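Local coordinates for At5g01750 protein (Arabidopsis thaliana, PDB 1ZXU) that is of unknown function but belongs to the LOR family and might be related to phospholipid scramblases and tubby-like, membrane-tethered transcription factors, at residues V26-K31 and T86-L91; F54-V59 and L203-D208; F65-P70 and D76-L81; Q103-R106 and D111-D114. All blocks are in the same frame, centred on the assembly; numbering follows the deposited sequence.

Contact 1: residues V26-K31 and T86-L91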
loop_
_atom_site.group_PDB
_atom_site.type_symbol
_atom_site.label_atom_id
_atom_site.label_comp_id
_atom_site.label_asym_id
_atom_site.label_seq_id
_atom_site.Cartn_x
_atom_site.Cartn_y
_atom_site.Cartn_z
ATOM N N VAL A 26 6.385 -9.087 7.137
ATOM C CA VAL A 26 4.974 -9.116 7.549
ATOM C C VAL A 26 4.647 -7.807 8.264
ATOM O O VAL A 26 5.375 -7.382 9.177
ATOM C CB VAL A 26 4.651 -10.353 8.411
ATOM C CG1 VAL A 26 5.783 -10.670 9.374
ATOM C CG2 VAL A 26 3.315 -10.201 9.161
ATOM N N VAL A 27 3.556 -7.160 7.843
ATOM C CA VAL A 27 3.211 -5.846 8.377
ATOM C C VAL A 27 1.718 -5.814 8.759
ATOM O O VAL A 27 1.352 -5.417 9.892
ATOM C CB VAL A 27 3.541 -4.709 7.386
ATOM C CG1 VAL A 27 3.063 -3.412 7.937
ATOM C CG2 VAL A 27 5.068 -4.594 7.188
ATOM N N VAL A 28 0.898 -6.274 7.840
ATOM C CA VAL A 28 -0.553 -6.244 8.026
ATOM C C VAL A 28 -1.014 -7.567 8.606
ATOM O O VAL A 28 -1.705 -7.599 9.665
ATOM C CB VAL A 28 -1.305 -5.895 6.674
ATOM C CG1 VAL A 28 -2.860 -6.141 6.802
ATOM C CG2 VAL A 28 -0.965 -4.471 6.203
ATOM N N ASP A 29 -0.609 -8.640 7.941
ATOM C CA ASP A 29 -1.023 -10.018 8.297
ATOM C C ASP A 29 -0.149 -11.008 7.530
ATOM O O ASP A 29 0.017 -10.893 6.310
ATOM C CB ASP A 29 -2.498 -10.239 7.918
ATOM C CG ASP A 29 -3.102 -11.581 8.504
ATOM O OD1 ASP A 29 -2.491 -12.669 8.400
ATOM O OD2 ASP A 29 -4.247 -11.528 9.021
ATOM N N PRO A 30 0.371 -12.039 8.225
ATOM C CA PRO A 30 1.163 -13.040 7.491
ATOM C C PRO A 30 0.442 -13.739 6.331
ATOM O O PRO A 30 1.100 -14.263 5.448
ATOM C CB PRO A 30 1.561 -14.069 8.596
ATOM C CG PRO A 30 0.593 -13.845 9.694
ATOM C CD PRO A 30 0.275 -12.344 9.668
ATOM N N LYS A 31 -0.889 -13.732 6.291
ATOM C CA LYS A 31 -1.601 -14.328 5.171
ATOM C C LYS A 31 -1.395 -13.590 3.829
ATOM O O LYS A 31 -1.705 -14.128 2.761
ATOM C CB LYS A 31 -3.094 -14.502 5.475
ATOM C CG LYS A 31 -3.921 -13.242 5.330
ATOM C CD LYS A 31 -5.381 -13.491 5.479
ATOM C CE LYS A 31 -5.928 -12.740 6.679
ATOM N NZ LYS A 31 -7.354 -13.101 6.984
ATOM N N THR A 86 -14.495 -7.565 2.998
ATOM C CA THR A 86 -14.031 -7.346 4.384
ATOM C C THR A 86 -12.894 -6.316 4.372
ATOM O O THR A 86 -11.945 -6.485 3.580
ATOM C CB THR A 86 -13.485 -8.613 4.999
ATOM O OG1 THR A 86 -14.463 -9.674 4.925
ATOM C CG2 THR A 86 -13.160 -8.398 6.488
ATOM N N PRO A 87 -12.979 -5.293 5.226
ATOM C CA PRO A 87 -11.858 -4.335 5.325
ATOM C C PRO A 87 -10.577 -4.990 5.745
ATOM O O PRO A 87 -10.555 -5.750 6.734
ATOM C CB PRO A 87 -12.316 -3.354 6.408
ATOM C CG PRO A 87 -13.886 -3.411 6.299
ATOM C CD PRO A 87 -14.132 -4.873 6.063
ATOM N N VAL A 88 -9.481 -4.665 5.033
ATOM C CA VAL A 88 -8.193 -5.199 5.358
ATOM C C VAL A 88 -7.398 -4.132 6.156
ATOM O O VAL A 88 -6.810 -4.420 7.221
ATOM C CB VAL A 88 -7.441 -5.556 4.066
ATOM C CG1 VAL A 88 -5.974 -5.976 4.355
ATOM C CG2 VAL A 88 -8.276 -6.665 3.285
ATOM N N VAL A 89 -7.314 -2.947 5.541
ATOM C CA VAL A 89 -6.774 -1.786 6.273
ATOM C C VAL A 89 -7.582 -0.525 5.947
ATOM O O VAL A 89 -8.254 -0.442 4.911
ATOM C CB VAL A 89 -5.271 -1.468 5.975
ATOM C CG1 VAL A 89 -4.337 -2.634 6.477
ATOM C CG2 VAL A 89 -5.063 -1.178 4.505
ATOM N N THR A 90 -7.473 0.446 6.851
ATOM C CA THR A 90 -8.053 1.811 6.635
ATOM C C THR A 90 -6.898 2.805 6.654
ATOM O O THR A 90 -6.044 2.716 7.534
ATOM C CB THR A 90 -9.065 2.146 7.758
ATOM O OG1 THR A 90 -10.167 1.229 7.647
ATOM C CG2 THR A 90 -9.611 3.556 7.534
ATOM N N LEU A 91 -6.859 3.663 5.644
ATOM C CA LEU A 91 -5.815 4.756 5.599
ATOM C C LEU A 91 -6.525 6.047 5.952
ATOM O O LEU A 91 -7.620 6.324 5.406
ATOM C CB LEU A 91 -5.331 4.871 4.158
ATOM C CG LEU A 91 -4.468 3.715 3.710
ATOM C CD1 LEU A 91 -5.267 2.513 3.296
ATOM C CD2 LEU A 91 -3.676 4.198 2.506
#
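Val88 and Val89 form a classic beta bulge in strand 87-92, both facing Leu80 of the neighbouring strand, and the side chain of Val28 from the N-terminal loop settles on this bulge. The contact is small and wholly apolar. CG1 of Val28 touches both bulge residues, lying 3.8 Å from CG1 of Val89 and 4.0 Å from CG1 of Val88. The other branch of the same side chain, Val28 CG2, also reaches Val89 CG1, at 3.8 Å, which puts that methyl against both prongs of the Val28 fork. Val89 presents this one methyl because its CG1 stands opposite the carbonyl carbon (chi1 -65°). The isopropyl groups of Val28 and Val88, by contrast, meet at about a right angle and touch through CG1 alone.

Two carboxylates hold the loop by its backbone N-H groups. Asp29 makes an Asx turn, its OD1 accepting a nearly straight bond of 2.9 Å from Lys31 N, met on the anti side and tilted out of the carboxylate plane. OD2 of Asp196, from far along the chain, accepts from the backbone N of Val27, Val28 and Asp29. Tyr117 of strand 115-120 also touches Val28, and Ala198 of helix 197-211 touches Val88. An N-terminal loop is thus packed on a bulged strand of a closed antiparallel barrel surrounding a helix, the fold characteristic of the Tubby C-terminal clan.

Contact 2: residues F54-V59 and L203-D208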
loop_
_atom_site.group_PDB
_atom_site.type_symbol
_atom_site.label_atom_id
_atom_site.label_comp_id
_atom_site.label_asym_id
_atom_site.label_seq_id
_atom_site.Cartn_x
_atom_site.Cartn_y
_atom_site.Cartn_z
ATOM N N PHE A 54 -10.977 2.492 -7.002
ATOM C CA PHE A 54 -10.381 1.668 -8.050
ATOM C C PHE A 54 -10.130 0.291 -7.460
ATOM O O PHE A 54 -10.447 0.084 -6.308
ATOM C CB PHE A 54 -9.096 2.289 -8.657
ATOM C CG PHE A 54 -8.018 2.626 -7.657
ATOM C CD1 PHE A 54 -7.097 1.645 -7.241
ATOM C CD2 PHE A 54 -7.897 3.937 -7.170
ATOM C CE1 PHE A 54 -6.056 1.986 -6.343
ATOM C CE2 PHE A 54 -6.850 4.265 -6.289
ATOM C CZ PHE A 54 -5.971 3.314 -5.880
ATOM N N VAL A 55 -9.682 -0.645 -8.276
ATOM C CA VAL A 55 -9.401 -2.001 -7.818
ATOM C C VAL A 55 -7.935 -2.325 -8.057
ATOM O O VAL A 55 -7.318 -1.803 -9.002
ATOM C CB VAL A 55 -10.280 -2.992 -8.540
ATOM C CG1 VAL A 55 -9.879 -4.403 -8.237
ATOM C CG2 VAL A 55 -11.759 -2.805 -8.020
ATOM N N ILE A 56 -7.366 -3.180 -7.206
ATOM C CA ILE A 56 -5.968 -3.611 -7.454
ATOM C C ILE A 56 -6.087 -5.089 -7.792
ATOM O O ILE A 56 -6.702 -5.838 -7.028
ATOM C CB ILE A 56 -5.127 -3.387 -6.198
ATOM C CG1 ILE A 56 -4.910 -1.869 -5.983
ATOM C CG2 ILE A 56 -3.792 -4.153 -6.353
ATOM C CD1 ILE A 56 -4.317 -1.522 -4.621
ATOM N N THR A 57 -5.504 -5.510 -8.912
ATOM C CA THR A 57 -5.665 -6.917 -9.385
ATOM C C THR A 57 -4.286 -7.533 -9.485
ATOM O O THR A 57 -3.287 -6.803 -9.452
ATOM C CB THR A 57 -6.363 -7.005 -10.792
ATOM O OG1 THR A 57 -5.544 -6.394 -11.794
ATOM C CG2 THR A 57 -7.754 -6.352 -10.766
ATOM N N ASP A 58 -4.214 -8.854 -9.596
ATOM C CA ASP A 58 -2.999 -9.456 -10.069
ATOM C C ASP A 58 -2.892 -9.307 -11.606
ATOM O O ASP A 58 -3.770 -8.693 -12.252
ATOM C CB ASP A 58 -2.883 -10.911 -9.594
ATOM C CG ASP A 58 -3.828 -11.850 -10.303
ATOM O OD1 ASP A 58 -4.465 -11.486 -11.342
ATOM O OD2 ASP A 58 -3.889 -13.007 -9.835
ATOM N N VAL A 59 -1.830 -9.867 -12.184
ATOM C CA VAL A 59 -1.586 -9.771 -13.648
ATOM C C VAL A 59 -2.692 -10.310 -14.530
ATOM O O VAL A 59 -2.911 -9.825 -15.665
ATOM C CB VAL A 59 -0.268 -10.473 -14.117
ATOM C CG1 VAL A 59 0.931 -9.535 -13.986
ATOM C CG2 VAL A 59 -0.057 -11.906 -13.487
ATOM N N LEU A 203 0.666 1.201 0.139
ATOM C CA LEU A 203 1.598 2.210 -0.312
ATOM C C LEU A 203 1.228 2.728 -1.699
ATOM O O LEU A 203 1.406 3.895 -1.992
ATOM C CB LEU A 203 3.058 1.663 -0.275
ATOM C CG LEU A 203 3.532 1.315 1.138
ATOM C CD1 LEU A 203 5.027 0.825 1.040
ATOM C CD2 LEU A 203 3.514 2.529 2.062
ATOM N N VAL A 204 0.812 1.809 -2.589
ATOM C CA VAL A 204 0.365 2.169 -3.924
ATOM C C VAL A 204 -0.811 3.137 -3.851
ATOM O O VAL A 204 -0.839 4.154 -4.572
ATOM C CB VAL A 204 -0.010 0.918 -4.709
ATOM C CG1 VAL A 204 -0.757 1.308 -6.063
ATOM C CG2 VAL A 204 1.286 0.075 -4.953
ATOM N N VAL A 205 -1.711 2.866 -2.919
ATOM C CA VAL A 205 -2.847 3.757 -2.660
ATOM C C VAL A 205 -2.387 5.165 -2.236
ATOM O O VAL A 205 -2.868 6.166 -2.756
ATOM C CB VAL A 205 -3.833 3.149 -1.660
ATOM C CG1 VAL A 205 -4.932 4.179 -1.300
ATOM C CG2 VAL A 205 -4.451 1.841 -2.278
ATOM N N ILE A 206 -1.471 5.209 -1.298
ATOM C CA ILE A 206 -0.896 6.502 -0.861
ATOM C C ILE A 206 -0.165 7.236 -2.007
ATOM O O ILE A 206 -0.292 8.477 -2.156
ATOM C CB ILE A 206 0.037 6.292 0.355
ATOM C CG1 ILE A 206 -0.810 5.893 1.567
ATOM C CG2 ILE A 206 0.812 7.561 0.649
ATOM C CD1 ILE A 206 0.011 5.356 2.754
ATOM N N LEU A 207 0.630 6.522 -2.808
ATOM C CA LEU A 207 1.278 7.159 -3.954
ATOM C C LEU A 207 0.280 7.737 -4.913
ATOM O O LEU A 207 0.476 8.821 -5.456
ATOM C CB LEU A 207 2.172 6.160 -4.671
ATOM C CG LEU A 207 3.412 5.780 -3.869
ATOM C CD1 LEU A 207 4.056 4.568 -4.463
ATOM C CD2 LEU A 207 4.377 7.016 -3.880
ATOM N N ASP A 208 -0.772 6.975 -5.181
ATOM C CA ASP A 208 -1.834 7.467 -6.059
ATOM C C ASP A 208 -2.470 8.763 -5.459
ATOM O O ASP A 208 -2.730 9.730 -6.208
ATOM C CB ASP A 208 -2.888 6.401 -6.191
ATOM C CG ASP A 208 -4.073 6.873 -7.020
ATOM O OD1 ASP A 208 -3.918 6.879 -8.230
ATOM O OD2 ASP A 208 -5.090 7.216 -6.407
#
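Asp208 OD1 is held in a salt bridge by NH2 of Arg44, while OD2, with a weak, long ion pair to Arg212, rests 3.4 Å from CE2 of Phe54. The ring and carboxylate planes are 68° apart, and the oxygen reaches the ring obliquely. Arg44 also makes a cation-pi contact with Phe54, which puts aromatic ring, cation and buried carboxylate together; the positive charge would be expected to favour the ionised acid.

Next to this cluster the contact is apolar. Val205 turns one methyl, CG2, to both strand residues, 4.2 Å from CZ of Phe54 and 4.1 Å from CD1 of Ile56. Phe54 reaches the helix with CG placed between its backbone N and carbonyl carbon (chi1 55°), while Ile56 extends its longer branch. An alanine in place of Phe54 would probably open a gap beside Val205 and deprive Arg44 of its aromatic partner.

The axes of strand 54-58 and helix 203-208 approach to 11.0 Å, a spacing bridged by these side chains. Ile42 of strand 38-43 and Val67 of strand 63-68 pack against Phe54, and the far flank of the helix, at Leu203, Ile206 and Leu207, meets strand 131-135.

Contact 3: residues F65-P70 and D76-L81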
loop_
_atom_site.group_PDB
_atom_site.type_symbol
_atom_site.label_atom_id
_atom_site.label_comp_id
_atom_site.label_asym_id
_atom_site.label_seq_id
_atom_site.Cartn_x
_atom_site.Cartn_y
_atom_site.Cartn_z
ATOM N N PHE A 65 -7.642 -6.282 -4.077
ATOM C CA PHE A 65 -8.341 -5.331 -3.159
ATOM C C PHE A 65 -9.249 -4.373 -3.919
ATOM O O PHE A 65 -8.921 -3.977 -5.044
ATOM C CB PHE A 65 -7.308 -4.453 -2.434
ATOM C CG PHE A 65 -6.325 -5.254 -1.667
ATOM C CD1 PHE A 65 -6.697 -5.953 -0.548
ATOM C CD2 PHE A 65 -5.021 -5.397 -2.140
ATOM C CE1 PHE A 65 -5.748 -6.725 0.153
ATOM C CE2 PHE A 65 -4.084 -6.172 -1.458
ATOM C CZ PHE A 65 -4.433 -6.829 -0.329
ATOM N N LYS A 66 -10.396 -4.042 -3.340
ATOM C CA LYS A 66 -11.126 -2.886 -3.791
ATOM C C LYS A 66 -10.732 -1.726 -2.932
ATOM O O LYS A 66 -10.559 -1.871 -1.691
ATOM C CB LYS A 66 -12.652 -3.094 -3.686
ATOM C CG LYS A 66 -13.124 -4.087 -4.744
ATOM C CD LYS A 66 -14.648 -3.978 -5.015
ATOM C CE LYS A 66 -15.144 -5.288 -5.657
ATOM N NZ LYS A 66 -15.926 -5.084 -6.930
ATOM N N VAL A 67 -10.485 -0.617 -3.594
ATOM C CA VAL A 67 -10.093 0.568 -2.880
ATOM C C VAL A 67 -11.199 1.590 -2.971
ATOM O O VAL A 67 -11.626 1.931 -4.087
ATOM C CB VAL A 67 -8.822 1.171 -3.506
ATOM C CG1 VAL A 67 -8.430 2.463 -2.771
ATOM C CG2 VAL A 67 -7.720 0.164 -3.375
ATOM N N LYS A 68 -11.663 2.043 -1.807
ATOM C CA LYS A 68 -12.724 3.071 -1.850
ATOM C C LYS A 68 -12.692 4.065 -0.742
ATOM O O LYS A 68 -12.145 3.804 0.319
ATOM C CB LYS A 68 -14.105 2.430 -1.894
ATOM C CG LYS A 68 -14.524 1.803 -0.617
ATOM C CD LYS A 68 -16.041 1.451 -0.691
ATOM C CE LYS A 68 -16.580 0.795 0.569
ATOM N NZ LYS A 68 -15.952 1.198 1.867
ATOM N N GLU A 69 -13.302 5.233 -0.990
ATOM C CA GLU A 69 -13.557 6.188 0.107
ATOM C C GLU A 69 -14.870 5.679 0.752
ATOM O O GLU A 69 -15.877 5.546 0.060
ATOM C CB GLU A 69 -13.769 7.604 -0.481
ATOM C CG GLU A 69 -12.451 8.300 -0.867
ATOM C CD GLU A 69 -12.642 9.656 -1.601
ATOM O OE1 GLU A 69 -13.800 10.056 -1.825
ATOM O OE2 GLU A 69 -11.622 10.280 -1.965
ATOM N N PRO A 70 -14.829 5.308 2.035
ATOM C CA PRO A 70 -15.986 4.617 2.672
ATOM C C PRO A 70 -17.181 5.552 2.868
ATOM O O PRO A 70 -18.329 5.037 2.963
ATOM C CB PRO A 70 -15.461 4.199 4.027
ATOM C CG PRO A 70 -14.276 5.165 4.343
ATOM C CD PRO A 70 -13.674 5.430 2.933
ATOM N N ASP A 76 -10.865 12.080 3.488
ATOM C CA ASP A 76 -9.708 11.912 4.346
ATOM C C ASP A 76 -9.375 10.415 4.586
ATOM O O ASP A 76 -8.399 10.103 5.239
ATOM C CB ASP A 76 -9.974 12.602 5.678
ATOM C CG ASP A 76 -11.114 11.957 6.470
ATOM O OD1 ASP A 76 -12.200 11.674 5.886
ATOM O OD2 ASP A 76 -10.940 11.743 7.685
ATOM N N LYS A 77 -10.220 9.506 4.099
ATOM C CA LYS A 77 -10.115 8.090 4.509
ATOM C C LYS A 77 -10.275 7.232 3.260
ATOM O O LYS A 77 -11.096 7.533 2.387
ATOM C CB LYS A 77 -11.250 7.653 5.462
ATOM C CG LYS A 77 -11.139 7.977 6.887
ATOM C CD LYS A 77 -12.109 7.044 7.640
ATOM C CE LYS A 77 -12.254 7.428 9.109
ATOM N NZ LYS A 77 -12.977 8.718 9.343
ATOM N N ARG A 78 -9.497 6.142 3.169
ATOM C CA ARG A 78 -9.746 5.168 2.155
ATOM C C ARG A 78 -9.696 3.827 2.868
ATOM O O ARG A 78 -8.954 3.679 3.814
ATOM C CB ARG A 78 -8.606 5.183 1.129
ATOM C CG ARG A 78 -8.986 4.527 -0.159
ATOM C CD ARG A 78 -9.673 5.590 -1.066
ATOM N NE ARG A 78 -8.821 6.773 -1.060
ATOM C CZ ARG A 78 -7.885 7.017 -1.966
ATOM N NH1 ARG A 78 -7.737 6.235 -3.046
ATOM N NH2 ARG A 78 -7.143 8.119 -1.837
ATOM N N VAL A 79 -10.457 2.864 2.387
ATOM C CA VAL A 79 -10.334 1.495 2.878
ATOM C C VAL A 79 -9.956 0.532 1.739
ATOM O O VAL A 79 -10.348 0.732 0.593
ATOM C CB VAL A 79 -11.680 1.029 3.576
ATOM C CG1 VAL A 79 -12.802 0.966 2.580
ATOM C CG2 VAL A 79 -11.512 -0.344 4.259
ATOM N N LEU A 80 -9.143 -0.464 2.057
ATOM C CA LEU A 80 -8.823 -1.595 1.152
ATOM C C LEU A 80 -9.653 -2.757 1.615
ATOM O O LEU A 80 -9.528 -3.164 2.786
ATOM C CB LEU A 80 -7.328 -1.964 1.259
ATOM C CG LEU A 80 -6.518 -1.183 0.256
ATOM C CD1 LEU A 80 -6.484 0.280 0.757
ATOM C CD2 LEU A 80 -5.147 -1.795 0.239
ATOM N N LEU A 81 -10.527 -3.256 0.741
ATOM C CA LEU A 81 -11.399 -4.407 1.056
ATOM C C LEU A 81 -10.883 -5.605 0.340
ATOM O O LEU A 81 -10.390 -5.495 -0.775
ATOM C CB LEU A 81 -12.837 -4.168 0.569
ATOM C CG LEU A 81 -13.426 -2.815 0.994
ATOM C CD1 LEU A 81 -14.819 -2.627 0.333
ATOM C CD2 LEU A 81 -13.622 -2.790 2.437
#
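Lys66 and Leu81 are joined by a reciprocal pair of backbone hydrogen bonds, Lys66 N to Leu81 O at 2.9 Å and Leu81 N to Lys66 O at 2.8 Å. Lys68 and Val79 repeat the pattern, the shorter bond running from Val79 N to Lys68 O at 2.8 Å. Between them Val67 and Leu80 form a non-hydrogen-bonded pair. CA-H...O contacts reinforce the bonding; Leu81 O, for instance, also meets CA of Phe65.

Side-chain packing falls on both faces. On the face of Val67 and Leu80, the two side chains lie alongside each other, and CD2 of Leu80 sits over one face of the Phe65 ring, displaced toward its rim, 4.1 Å from CG. On the other face, Lys68 runs alongside Val79, its CG and also its bent-back NZ near CG1 of Val79, and its CE touches CD1 of Leu81 at 3.9 Å.

Charged side chains gather where the strands give way to the turn. CG of Arg78, set opposite its backbone N (chi1 -162°), lies 3.4 Å from CG1 of Val67, with CD beside CG of Glu69; bends at chi2 and chi3 then turn the guanidinium, which bonds through NH1 to the carbonyl of Gly52, whereas Glu69 makes its salt bridge with Arg212. Replacing Arg78 by an alanine would probably leave the Gly52 carbonyl without this donor and uncover the side of Val67.

With strand axes at 164°, this is an antiparallel beta hairpin, the up-and-down connection repeated round the barrel, with Val67 and Phe65 turned to helix 197-211.

Contact 4: residues Q103-R106 and D111-D114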
loop_
_atom_site.group_PDB
_atom_site.type_symbol
_atom_site.label_atom_id
_atom_site.label_comp_id
_atom_site.label_asym_id
_atom_site.label_seq_id
_atom_site.Cartn_x
_atom_site.Cartn_y
_atom_site.Cartn_z
ATOM N N GLN A 103 -1.977 7.673 8.457
ATOM C CA GLN A 103 -1.845 6.500 9.346
ATOM C C GLN A 103 -2.691 5.380 8.763
ATOM O O GLN A 103 -3.714 5.635 8.127
ATOM C CB GLN A 103 -2.299 6.795 10.764
ATOM C CG GLN A 103 -1.339 7.803 11.420
ATOM C CD GLN A 103 -1.488 7.934 12.898
ATOM O OE1 GLN A 103 -2.604 8.068 13.417
ATOM N NE2 GLN A 103 -0.351 7.921 13.600
ATOM N N VAL A 104 -2.260 4.151 9.014
ATOM C CA VAL A 104 -2.910 3.013 8.389
ATOM C C VAL A 104 -3.190 2.097 9.573
ATOM O O VAL A 104 -2.280 1.796 10.384
ATOM C CB VAL A 104 -1.961 2.297 7.415
ATOM C CG1 VAL A 104 -2.675 1.101 6.777
ATOM C CG2 VAL A 104 -1.563 3.209 6.263
ATOM N N PHE A 105 -4.454 1.664 9.614
ATOM C CA PHE A 105 -5.014 0.902 10.752
ATOM C C PHE A 105 -5.476 -0.446 10.284
ATOM O O PHE A 105 -5.864 -0.610 9.130
ATOM C CB PHE A 105 -6.260 1.625 11.270
ATOM C CG PHE A 105 -5.957 3.029 11.755
ATOM C CD1 PHE A 105 -5.593 3.215 13.082
ATOM C CD2 PHE A 105 -5.959 4.107 10.883
ATOM C CE1 PHE A 105 -5.251 4.468 13.594
ATOM C CE2 PHE A 105 -5.605 5.419 11.395
ATOM C CZ PHE A 105 -5.264 5.569 12.769
ATOM N N ARG A 106 -5.449 -1.397 11.188
ATOM C CA ARG A 106 -6.055 -2.729 10.949
ATOM C C ARG A 106 -7.542 -2.651 10.655
ATOM O O ARG A 106 -8.299 -2.001 11.376
ATOM C CB ARG A 106 -5.971 -3.570 12.226
ATOM C CG ARG A 106 -4.639 -3.696 12.838
ATOM C CD ARG A 106 -4.702 -4.512 14.203
ATOM N NE ARG A 106 -3.337 -4.629 14.718
ATOM C CZ ARG A 106 -2.482 -5.583 14.352
ATOM N NH1 ARG A 106 -2.890 -6.539 13.514
ATOM N NH2 ARG A 106 -1.223 -5.579 14.833
ATOM N N ASP A 111 -9.011 3.512 15.309
ATOM C CA ASP A 111 -8.621 3.578 16.707
ATOM C C ASP A 111 -7.105 3.460 16.811
ATOM O O ASP A 111 -6.468 2.635 16.143
ATOM C CB ASP A 111 -9.271 2.477 17.548
ATOM C CG ASP A 111 -10.807 2.575 17.604
ATOM O OD1 ASP A 111 -11.395 3.642 17.258
ATOM O OD2 ASP A 111 -11.433 1.548 17.999
ATOM N N GLN A 112 -6.516 4.254 17.702
ATOM C CA GLN A 112 -5.079 4.301 17.835
ATOM C C GLN A 112 -4.521 2.929 18.189
ATOM O O GLN A 112 -3.423 2.605 17.790
ATOM C CB GLN A 112 -4.621 5.378 18.876
ATOM C CG GLN A 112 -4.563 6.788 18.303
ATOM C CD GLN A 112 -3.524 6.944 17.188
ATOM O OE1 GLN A 112 -2.325 6.736 17.420
ATOM N NE2 GLN A 112 -3.971 7.304 15.989
ATOM N N ARG A 113 -5.280 2.129 18.954
ATOM C CA ARG A 113 -4.801 0.802 19.319
ATOM C C ARG A 113 -4.644 -0.080 18.062
ATOM O O ARG A 113 -3.939 -1.105 18.120
ATOM C CB ARG A 113 -5.711 0.126 20.367
ATOM C CG ARG A 113 -7.047 -0.370 19.858
ATOM C CD ARG A 113 -7.808 -1.030 20.959
ATOM N NE ARG A 113 -9.106 -1.510 20.513
ATOM C CZ ARG A 113 -9.995 -2.075 21.334
ATOM N NH1 ARG A 113 -9.702 -2.204 22.618
ATOM N NH2 ARG A 113 -11.156 -2.491 20.878
ATOM N N ASP A 114 -5.338 0.278 16.978
ATOM C CA ASP A 114 -5.248 -0.553 15.740
ATOM C C ASP A 114 -4.232 -0.018 14.724
ATOM O O ASP A 114 -4.173 -0.463 13.595
ATOM C CB ASP A 114 -6.615 -0.693 15.093
ATOM C CG ASP A 114 -7.548 -1.513 15.925
ATOM O OD1 ASP A 114 -7.055 -2.526 16.472
ATOM O OD2 ASP A 114 -8.737 -1.136 16.016
HETATM O O HOH W 1 -0.347 8.095 16.520
HETATM O O HOH W 2 -2.175 -2.347 16.177
#
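Gln112 and Gln103 meet through their amides, NE2 of Gln112 donating to OE1 of Gln103 at 3.0 Å (158° at the hydrogen). The bond runs in the amide plane of Gln112 but arrives tilted from that of Gln103, and the two planes are only 19° apart. A water completes a ring on the other ends, accepting from NE2 of Gln103 and donating to OE1 of Gln112 at 2.6 Å. Gln112 comes back to the strand because its chain folds at chi2 (-64°). Its NE2 also lies at the edge of the Phe105 ring, in the ring plane, 3.9 Å from CZ. Further round that ring, CD1 of Phe105 is 3.2 Å from the carbonyl oxygen of Asp111.

The second bond across is backbone to backbone: Arg106 N donates to Asp114 O at 2.9 Å, an oxygen that CA of Phe105 also approaches. This closes the beta hairpin between strands 101-106 and 115-120, whose connection carries the 3-10 segment 112-113; Asp114 N bonds back to Asp111 O at 2.7 Å, which tightens that turn. The extended chain of Arg106 passes the Asp114 carboxylate, its CD 3.8 Å from OD1, without a salt bridge. Its NE instead donates to a second water, held in the guanidinium plane, which donates in turn to the carbonyl of Arg113.

Farther out, OG of Ser109 is hydrogen-bonded to Asp114 OD2 and to the backbone N of Asp111. Gln103 NE2 has a further partner in Thr118 OG1 of strand 115-120, and Leu115 of that strand packs on Phe105.

How the contacts relate
All four contacts belong to one closed antiparallel barrel in which neighbouring strands follow chain order. Contact 3 pairs strands 63-68 and 77-81; its flanks are strand 54-58 of contact 2 and strand 87-92 of contact 1, the latter hydrogen-bonded to strand 101-106 of contact 4. Contacts 2 and 4 lie farthest apart, centres about 20 Å. Along the chain contacts 1 and 2 interleave, contact 3 falls within the span of both, and contact 4 follows contact 1 within that of contact 2. Leu91 packs on Val205 and Ile206. Contacts 3 and 4 are local to hairpins of the wall, while contact 1 lays the N-terminal loop on it and contact 2 joins it to the C-terminal helix inside.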